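PDB 3O0Y: lipoprotein from Colwellia psychrerythraea, which is a putative lipoprotein of unknown function in the DUF885 family, possibly a metallopeptidase-like hydrolase of the peptidase MA clan. Local coordinates for residues R46-T51 / P149-N154. Numbering follows the deposited sequence.
Sequences RALSAT and PRVMQN
Leu48 faces Val151 across helices 47-53 and 144-154, whose axes over these segments approach to 9.6 Å and are inclined at 33°, with their N-to-C directions broadly alike. At this separation the small, branched Val151 can reach the opposing backbone: its CG1, held anti to the backbone N (chi1 169°), comes within 3.4 Å of the carbonyl oxygen of Leu48. The same methyl also meets CD2 of Leu48 at 3.9 Å and CG2 of Thr51 at 4.0 Å, and so lies over the groove between these two residues, about one helical turn apart. Leu48 CD2 also touches CG of Met152 at 3.7 Å, so this methyl meets two successive residues. No hydrogen bond joins the segments, and the contact illustrates a small patch of largely apolar helix-helix packing inside a predominantly helical chain of the DUF885 family. Arg170 of helix 161-172 flanks it, touching Leu48 and Met152 and hydrogen-bonding to OG1 of Thr51, while CG2 of Thr51 stays in contact with Val151. On the helix 144-154 side, Phe220 packs against Met152. Near the end of this helix, the carbonyl oxygen of Arg150 accepts hydrogen bonds from both the backbone N and ND2 of Asn154, the latter at 2.9 Å and in the carbonyl plane.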
loop_
_atom_site.group_PDB
_atom_site.type_symbol
_atom_site.label_atom_id
_atom_site.label_comp_id
_atom_site.label_asym_id
_atom_site.label_seq_id
_atom_site.Cartn_x
_atom_site.Cartn_y
_atom_site.Cartn_z
ATOM N N ARG A 46 -11.767 4.098 -12.727
ATOM C CA ARG A 46 -11.340 4.100 -11.336
ATOM C C ARG A 46 -11.339 5.534 -10.855
ATOM O O ARG A 46 -10.305 6.093 -10.413
ATOM C CB ARG A 46 -9.949 3.457 -11.164
ATOM C CG ARG A 46 -9.935 1.997 -11.450
ATOM C CD ARG A 46 -10.628 1.195 -10.379
ATOM N NE ARG A 46 -10.539 -0.244 -10.555
ATOM C CZ ARG A 46 -11.449 -0.979 -11.203
ATOM N NH1 ARG A 46 -12.466 -0.415 -11.849
ATOM N NH2 ARG A 46 -11.326 -2.300 -11.246
ATOM N N ALA A 47 -12.534 6.150 -10.927
ATOM C CA ALA A 47 -12.643 7.613 -10.699
ATOM C C ALA A 47 -12.283 8.019 -9.259
ATOM O O ALA A 47 -11.790 9.124 -9.029
ATOM C CB ALA A 47 -14.043 8.125 -11.073
ATOM N N LEU A 48 -12.441 7.114 -8.282
ATOM C CA LEU A 48 -11.998 7.408 -6.902
ATOM C C LEU A 48 -10.489 7.432 -6.762
ATOM O O LEU A 48 -9.944 8.282 -6.067
ATOM C CB LEU A 48 -12.605 6.405 -5.922
ATOM C CG LEU A 48 -14.032 6.959 -5.830
ATOM C CD1 LEU A 48 -15.148 6.168 -6.376
ATOM C CD2 LEU A 48 -14.282 7.953 -4.755
ATOM N N SER A 49 -9.772 6.568 -7.473
ATOM C CA SER A 49 -8.309 6.720 -7.591
ATOM C C SER A 49 -7.893 8.048 -8.236
ATOM O O SER A 49 -6.938 8.694 -7.806
ATOM C CB SER A 49 -7.698 5.496 -8.343
ATOM O OG SER A 49 -7.769 4.375 -7.472
ATOM N N ALA A 50 -8.619 8.474 -9.278
ATOM C CA ALA A 50 -8.383 9.756 -9.888
ATOM C C ALA A 50 -8.503 10.831 -8.820
ATOM O O ALA A 50 -7.628 11.690 -8.676
ATOM C CB ALA A 50 -9.422 10.027 -11.035
ATOM N N THR A 51 -9.627 10.816 -8.083
ATOM C CA THR A 51 -9.769 11.777 -6.960
ATOM C C THR A 51 -8.603 11.752 -5.927
ATOM O O THR A 51 -8.122 12.804 -5.495
ATOM C CB THR A 51 -11.128 11.543 -6.252
ATOM O OG1 THR A 51 -12.172 11.746 -7.215
ATOM C CG2 THR A 51 -11.251 12.492 -4.986
ATOM N N PRO A 149 -15.208 4.675 0.467
ATOM C CA PRO A 149 -15.529 5.620 1.594
ATOM C C PRO A 149 -14.319 6.343 2.130
ATOM O O PRO A 149 -14.367 7.542 2.420
ATOM C CB PRO A 149 -16.124 4.711 2.662
ATOM C CG PRO A 149 -16.728 3.633 1.907
ATOM C CD PRO A 149 -15.813 3.349 0.708
ATOM N N ARG A 150 -13.187 5.650 2.209
ATOM C CA ARG A 150 -11.957 6.321 2.666
ATOM C C ARG A 150 -11.519 7.502 1.764
ATOM O O ARG A 150 -11.118 8.572 2.262
ATOM C CB ARG A 150 -10.783 5.298 2.863
ATOM C CG ARG A 150 -9.444 5.944 3.328
ATOM C CD ARG A 150 -9.030 5.956 4.874
ATOM N NE ARG A 150 -7.619 6.453 5.082
ATOM C CZ ARG A 150 -7.079 7.003 6.192
ATOM N NH1 ARG A 150 -7.754 7.205 7.350
ATOM N NH2 ARG A 150 -5.810 7.371 6.115
ATOM N N VAL A 151 -11.563 7.295 0.450
ATOM C CA VAL A 151 -11.178 8.349 -0.500
ATOM C C VAL A 151 -12.140 9.534 -0.367
ATOM O O VAL A 151 -11.723 10.703 -0.378
ATOM C CB VAL A 151 -11.080 7.859 -1.948
ATOM C CG1 VAL A 151 -10.951 9.054 -2.956
ATOM C CG2 VAL A 151 -9.907 6.873 -2.113
ATOM N N MET A 152 -13.423 9.200 -0.324
ATOM C CA MET A 152 -14.443 10.232 -0.260
ATOM C C MET A 152 -14.299 11.066 1.020
ATOM O O MET A 152 -14.511 12.272 0.994
ATOM C CB MET A 152 -15.840 9.615 -0.359
ATOM C CG MET A 152 -16.229 9.096 -1.762
ATOM S SD MET A 152 -17.938 8.450 -1.952
ATOM C CE MET A 152 -18.798 10.053 -1.538
ATOM N N GLN A 153 -13.867 10.457 2.130
ATOM C CA GLN A 153 -13.827 11.157 3.388
ATOM C C GLN A 153 -12.499 11.872 3.577
ATOM O O GLN A 153 -12.421 12.853 4.320
ATOM C CB GLN A 153 -14.110 10.201 4.548
ATOM C CG GLN A 153 -15.523 9.665 4.569
ATOM C CD GLN A 153 -15.730 8.535 5.546
ATOM O OE1 GLN A 153 -14.936 8.325 6.461
ATOM N NE2 GLN A 153 -16.752 7.727 5.282
ATOM N N ASN A 154 -11.462 11.424 2.897
ATOM C CA ASN A 154 -10.137 12.010 3.089
ATOM C C ASN A 154 -9.628 12.862 1.971
ATOM O O ASN A 154 -8.912 13.822 2.205
ATOM C CB ASN A 154 -9.143 10.860 3.382
ATOM C CG ASN A 154 -9.343 10.342 4.778
ATOM O OD1 ASN A 154 -8.884 10.978 5.747
ATOM N ND2 ASN A 154 -10.148 9.307 4.915
#